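Side-chain contacts in enoyl-CoA hydratase (Mycolicibacterium smegmatis, PDB 7MCM), which probably hydrates the double bond of enoyl-CoA thioesters to give (3S)-3-hydroxyacyl-CoA, a step of fatty acid oxidation: residues 17-22 against 44-49; 156-161 against 169-174. All coordinates share one frame; numbering follows the deposited sequence. Where two conformers were deposited one is given.

How the interactions relate
Interaction 1 and interaction 2 lie in different parts of one crotonase-fold subunit, on opposite sides of its centre. Their own centres are 27 Å apart, and their nearest atoms remain about 14 Å from each other. Along the chain they follow in series: residues 17-22 and 44-49 belong to the first beta-alpha-beta unit, whereas 156-161 and 169-174 are on consecutive helices much later. Both are buried and largely apolar, but their settings differ. No other chain of the six-chain assembly touches interaction 1, while a second subunit packs against the helices of interaction 2. The two are not in touch, and both are structural packing.

Interaction 1. Residues 17-22 against 44-49; sequences QTWTID and DAANAD
The side-chain amide oxygen of Gln17, OE1, receives the indole N-H of Trp19, NE1, at 2.9 Å, and this pair of strand residues faces Ala46 on the helix. The contact belongs to the beta-alpha-beta unit of the crotonase fold in which strand 16-21 leads through helix 33-48 to strand 54-59. Because alternate residues of a strand point to the same side, Gln17 and Trp19 both turn toward the helix and can bond to each other. The bond is nearly straight at the hydrogen, 171°, and OE1 lies almost in the indole plane, although the donor is tilted from the carbonyl plane of the amide. Glutamine suits this place: its chain, extended beyond CG, carries the amide out to the indole edge, where its oxygen satisfies a buried N-H.

With chi1 near -58°, the Trp19 ring stands beside its own backbone N and offers its benzo edge to the helix. Leu8, Val55 and Leu57 from the flanking strands also pack on this side chain, as do Ala42 and Val43 from the helix. Alanine's small methyl fills the spacing between helix and strand; the CA atoms of Gln17 and Ala46, 8.3 Å apart, are the nearest pair between the segments. Just past the helix, Asp49 OD2 forms a salt bridge with Arg12, linking the helix end to strand 8-13. Ala46 CB comes at the rim of the indole, level with the ring, 4.0 Å from Trp19 CZ2, and lies 4.1 Å from Gln17 OE1.

Interaction 2. Residues 156-161 against 169-174; sequences WFLPRA and EMTLTG
Met170 and Thr171 receive Leu158 between two consecutive helices, 154-162 and 164-173, of the crotonase fold. Just before them, Glu169 takes no part in this packing; its carboxylate makes salt bridges with Arg166 and with Arg207 of a second subunit. Met170 comes next, its CB 4.0 Å from Leu158 CD2. With chi2 extended (178°), its sulfur reaches both methyls of the leucine, with SD 4.1 Å from Leu158 CD1. A long, flexible thioether suits such a place, since it can follow the forked leucine while also packing on Trp185. Leucine suits the other side because CD2 sits against both Met170 and Thr171, while CD1 reaches the sulfur: CG stands anti to the backbone N, chi1 -172°, which sends the fork across to the second helix.

Thr171 follows, and its hydroxyl is paired within its own helix, to the carbonyl of Ala167, a common way for threonine to satisfy its polar atom in a buried helix. Two residues on, Thr173 repeats this: its OG1 donates to Glu169 O at 2.7 Å, while its backbone N reaches the same oxygen from the opposite face. Gly174 then leaves the helix with positive phi, a conformation glycine adopts readily. Between 156-161 and 169-174 the closest approach is a van der Waals one, Leu158 CD2 to Thr171 OG1, 3.8 Å.

Interaction 1. Residues 17-22 against 44-49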
loop_
_atom_site.group_PDB
_atom_site.type_symbol
_atom_site.label_atom_id
_atom_site.label_comp_id
_atom_site.label_asym_id
_atom_site.label_seq_id
_atom_site.Cartn_x
_atom_site.Cartn_y
_atom_site.Cartn_z
ATOM N N GLN B 17 -11.670 -27.600 -17.769
ATOM C CA GLN B 17 -10.973 -27.481 -19.042
ATOM C C GLN B 17 -9.506 -27.802 -18.831
ATOM O O GLN B 17 -8.916 -27.416 -17.818
ATOM C CB GLN B 17 -11.085 -26.076 -19.641
ATOM C CG GLN B 17 -12.315 -25.805 -20.436
ATOM C CD GLN B 17 -12.258 -24.460 -21.131
ATOM O OE1 GLN B 17 -11.349 -23.665 -20.890
ATOM N NE2 GLN B 17 -13.242 -24.189 -21.978
ATOM N N THR B 18 -8.913 -28.502 -19.787
ATOM C CA THR B 18 -7.473 -28.697 -19.794
ATOM C C THR B 18 -6.879 -27.895 -20.940
ATOM O O THR B 18 -7.354 -27.981 -22.081
ATOM C CB THR B 18 -7.114 -30.174 -19.916
ATOM O OG1 THR B 18 -7.735 -30.888 -18.847
ATOM C CG2 THR B 18 -5.604 -30.362 -19.806
ATOM N N TRP B 19 -5.870 -27.092 -20.623
ATOM C CA TRP B 19 -5.098 -26.337 -21.602
ATOM C C TRP B 19 -3.731 -26.996 -21.699
ATOM O O TRP B 19 -3.009 -27.072 -20.700
ATOM C CB TRP B 19 -4.943 -24.878 -21.182
ATOM C CG TRP B 19 -6.224 -24.128 -20.966
ATOM C CD1 TRP B 19 -7.496 -24.571 -21.197
ATOM C CD2 TRP B 19 -6.348 -22.790 -20.472
ATOM N NE1 TRP B 19 -8.402 -23.584 -20.888
ATOM C CE2 TRP B 19 -7.720 -22.482 -20.438
ATOM C CE3 TRP B 19 -5.424 -21.819 -20.060
ATOM C CZ2 TRP B 19 -8.195 -21.240 -20.014
ATOM C CZ3 TRP B 19 -5.894 -20.593 -19.637
ATOM C CH2 TRP B 19 -7.267 -20.315 -19.605
ATOM N N THR B 20 -3.381 -27.483 -22.892
ATOM C CA THR B 20 -2.110 -28.161 -23.104
ATOM C C THR B 20 -1.248 -27.281 -24.002
ATOM O O THR B 20 -1.583 -27.060 -25.173
ATOM C CB THR B 20 -2.303 -29.545 -23.718
ATOM O OG1 THR B 20 -3.218 -30.304 -22.920
ATOM C CG2 THR B 20 -0.983 -30.274 -23.751
ATOM N N ILE B 21 -0.137 -26.784 -23.443
ATOM C CA ILE B 21 0.834 -26.032 -24.227
ATOM C C ILE B 21 1.416 -26.955 -25.279
ATOM O O ILE B 21 1.889 -28.052 -24.961
ATOM C CB ILE B 21 1.941 -25.487 -23.316
ATOM C CG1 ILE B 21 1.348 -24.637 -22.186
ATOM C CG2 ILE B 21 2.990 -24.708 -24.152
ATOM C CD1 ILE B 21 2.335 -24.363 -21.053
ATOM N N ASP B 22 1.377 -26.526 -26.552
ATOM C CA ASP B 22 1.820 -27.416 -27.634
ATOM C C ASP B 22 2.622 -26.599 -28.661
ATOM O O ASP B 22 2.132 -26.224 -29.728
ATOM C CB ASP B 22 0.622 -28.146 -28.265
ATOM C CG ASP B 22 1.029 -29.398 -29.059
ATOM O OD1 ASP B 22 2.245 -29.657 -29.202
ATOM O OD2 ASP B 22 0.127 -30.131 -29.531
ATOM N N ASP B 44 -10.135 -15.428 -21.792
ATOM C CA ASP B 44 -11.380 -14.711 -22.035
ATOM C C ASP B 44 -12.544 -15.669 -22.276
ATOM O O ASP B 44 -13.679 -15.390 -21.867
ATOM C CB ASP B 44 -11.212 -13.741 -23.205
ATOM C CG ASP B 44 -10.338 -12.556 -22.847
ATOM O OD1 ASP B 44 -10.062 -12.382 -21.639
ATOM O OD2 ASP B 44 -9.936 -11.800 -23.752
ATOM N N ALA B 45 -12.291 -16.791 -22.955
ATOM C CA ALA B 45 -13.365 -17.744 -23.219
ATOM C C ALA B 45 -13.774 -18.479 -21.950
ATOM O O ALA B 45 -14.957 -18.772 -21.748
ATOM C CB ALA B 45 -12.943 -18.738 -24.299
ATOM N N ALA B 46 -12.810 -18.798 -21.092
ATOM C CA ALA B 46 -13.137 -19.473 -19.842
ATOM C C ALA B 46 -13.908 -18.547 -18.906
ATOM O O ALA B 46 -14.866 -18.975 -18.258
ATOM C CB ALA B 46 -11.858 -19.999 -19.184
ATOM N N ASN B 47 -13.523 -17.267 -18.842
ATOM C CA ASN B 47 -14.299 -16.304 -18.062
ATOM C C ASN B 47 -15.735 -16.211 -18.557
ATOM O O ASN B 47 -16.668 -16.077 -17.757
ATOM C CB ASN B 47 -13.661 -14.919 -18.127
ATOM C CG ASN B 47 -12.417 -14.815 -17.287
ATOM O OD1 ASN B 47 -12.167 -15.659 -16.422
ATOM N ND2 ASN B 47 -11.617 -13.783 -17.541
ATOM N N ALA B 48 -15.927 -16.249 -19.878
ATOM C CA ALA B 48 -17.247 -16.033 -20.447
ATOM C C ALA B 48 -18.151 -17.247 -20.285
ATOM O O ALA B 48 -19.374 -17.100 -20.270
ATOM C CB ALA B 48 -17.124 -15.655 -21.928
ATOM N N ASP B 49 -17.580 -18.445 -20.175
ATOM C CA ASP B 49 -18.372 -19.670 -20.071
ATOM C C ASP B 49 -18.565 -19.991 -18.596
ATOM O O ASP B 49 -17.737 -20.650 -17.970
ATOM C CB ASP B 49 -17.696 -20.817 -20.817
ATOM C CG ASP B 49 -18.590 -22.056 -20.935
ATOM O OD1 ASP B 49 -19.639 -22.121 -20.259
ATOM O OD2 ASP B 49 -18.230 -22.974 -21.699
#

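Interaction 2. Residues 156-161 against 169-174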
loop_
_atom_site.group_PDB
_atom_site.type_symbol
_atom_site.label_atom_id
_atom_site.label_comp_id
_atom_site.label_asym_id
_atom_site.label_seq_id
_atom_site.Cartn_x
_atom_site.Cartn_y
_atom_site.Cartn_z
ATOM N N TRP B 156 7.797 -11.430 -8.473
ATOM C CA TRP B 156 6.686 -11.124 -7.571
ATOM C C TRP B 156 6.008 -12.397 -7.072
ATOM O O TRP B 156 5.701 -12.516 -5.878
ATOM C CB TRP B 156 5.690 -10.200 -8.274
ATOM C CG TRP B 156 4.650 -9.567 -7.378
ATOM C CD1 TRP B 156 4.750 -8.390 -6.695
ATOM C CD2 TRP B 156 3.333 -10.068 -7.115
ATOM N NE1 TRP B 156 3.588 -8.137 -6.007
ATOM C CE2 TRP B 156 2.700 -9.154 -6.247
ATOM C CE3 TRP B 156 2.637 -11.207 -7.517
ATOM C CZ2 TRP B 156 1.388 -9.339 -5.785
ATOM C CZ3 TRP B 156 1.329 -11.393 -7.054
ATOM C CH2 TRP B 156 0.726 -10.467 -6.195
ATOM N N PHE B 157 5.827 -13.385 -7.955
ATOM C CA PHE B 157 5.091 -14.597 -7.609
ATOM C C PHE B 157 5.950 -15.617 -6.865
ATOM O O PHE B 157 5.450 -16.317 -5.981
ATOM C CB PHE B 157 4.518 -15.229 -8.879
ATOM C CG PHE B 157 3.441 -14.412 -9.527
ATOM C CD1 PHE B 157 2.127 -14.515 -9.097
ATOM C CD2 PHE B 157 3.730 -13.553 -10.565
ATOM C CE1 PHE B 157 1.127 -13.765 -9.687
ATOM C CE2 PHE B 157 2.725 -12.802 -11.159
ATOM C CZ PHE B 157 1.432 -12.912 -10.714
ATOM N N LEU B 158 7.237 -15.727 -7.192
ATOM C CA LEU B 158 8.031 -16.812 -6.624
ATOM C C LEU B 158 8.161 -16.717 -5.104
ATOM O O LEU B 158 8.007 -17.755 -4.434
ATOM C CB LEU B 158 9.411 -16.871 -7.310
ATOM C CG LEU B 158 10.283 -18.077 -6.936
ATOM C CD1 LEU B 158 9.576 -19.412 -7.240
ATOM C CD2 LEU B 158 11.627 -18.029 -7.684
ATOM N N PRO B 159 8.417 -15.554 -4.497
ATOM C CA PRO B 159 8.490 -15.529 -3.027
ATOM C C PRO B 159 7.183 -15.915 -2.384
ATOM O O PRO B 159 7.176 -16.471 -1.277
ATOM C CB PRO B 159 8.856 -14.071 -2.706
ATOM C CG PRO B 159 9.385 -13.522 -3.947
ATOM C CD PRO B 159 8.687 -14.228 -5.067
ATOM N N ARG B 160 6.061 -15.634 -3.043
ATOM C CA ARG B 160 4.782 -16.013 -2.465
ATOM C C ARG B 160 4.511 -17.505 -2.588
ATOM O O ARG B 160 3.594 -18.000 -1.931
ATOM C CB ARG B 160 3.680 -15.171 -3.103
ATOM C CG ARG B 160 3.819 -13.707 -2.683
ATOM C CD ARG B 160 3.379 -12.724 -3.749
ATOM N NE ARG B 160 3.314 -11.369 -3.210
ATOM C CZ ARG B 160 4.295 -10.478 -3.276
ATOM N NH1 ARG B 160 5.430 -10.735 -3.910
ATOM N NH2 ARG B 160 4.137 -9.300 -2.681
ATOM N N ALA B 161 5.311 -18.233 -3.368
ATOM C CA ALA B 161 5.219 -19.682 -3.447
ATOM C C ALA B 161 6.193 -20.387 -2.516
ATOM O O ALA B 161 5.855 -21.432 -1.955
ATOM C CB ALA B 161 5.472 -20.165 -4.884
ATOM N N GLU B 169 17.439 -17.690 -3.477
ATOM C CA GLU B 169 18.323 -18.762 -3.914
ATOM C C GLU B 169 18.045 -19.153 -5.363
ATOM O O GLU B 169 18.970 -19.255 -6.176
ATOM C CB GLU B 169 18.184 -19.975 -2.995
ATOM C CG GLU B 169 19.021 -21.152 -3.458
ATOM C CD GLU B 169 18.871 -22.356 -2.567
ATOM O OE1 GLU B 169 18.271 -22.218 -1.484
ATOM O OE2 GLU B 169 19.356 -23.440 -2.941
ATOM N N MET B 170 16.771 -19.356 -5.717
ATOM C CA MET B 170 16.467 -19.769 -7.087
ATOM C C MET B 170 16.792 -18.669 -8.088
ATOM O O MET B 170 17.289 -18.945 -9.187
ATOM C CB MET B 170 14.987 -20.152 -7.222
ATOM C CG MET B 170 14.584 -21.403 -6.469
ATOM S SD MET B 170 12.825 -21.783 -6.610
ATOM C CE MET B 170 12.676 -22.071 -8.361
ATOM N N THR B 171 16.488 -17.419 -7.744
ATOM C CA THR B 171 16.644 -16.333 -8.705
ATOM C C THR B 171 18.099 -15.909 -8.857
ATOM O O THR B 171 18.529 -15.533 -9.953
ATOM C CB THR B 171 15.794 -15.133 -8.274
ATOM O OG1 THR B 171 14.457 -15.575 -7.997
ATOM C CG2 THR B 171 15.754 -14.099 -9.386
ATOM N N LEU B 172 18.869 -15.955 -7.775
ATOM C CA LEU B 172 20.238 -15.461 -7.828
ATOM C C LEU B 172 21.234 -16.515 -8.271
ATOM O O LEU B 172 22.323 -16.160 -8.756
ATOM C CB LEU B 172 20.656 -14.910 -6.455
ATOM C CG LEU B 172 19.770 -13.786 -5.886
ATOM C CD1 LEU B 172 20.172 -13.465 -4.434
ATOM C CD2 LEU B 172 19.873 -12.547 -6.760
ATOM N N THR B 173 20.926 -17.797 -8.083
ATOM C CA THR B 173 21.776 -18.838 -8.656
ATOM C C THR B 173 21.290 -19.287 -10.027
ATOM O O THR B 173 22.109 -19.637 -10.882
ATOM C CB THR B 173 21.851 -20.057 -7.726
ATOM O OG1 THR B 173 20.592 -20.761 -7.726
ATOM C CG2 THR B 173 22.212 -19.618 -6.297
ATOM N N GLY B 174 19.977 -19.273 -10.249
ATOM C CA GLY B 174 19.386 -19.808 -11.455
ATOM C C GLY B 174 19.386 -21.312 -11.545
ATOM O O GLY B 174 19.045 -21.856 -12.604
#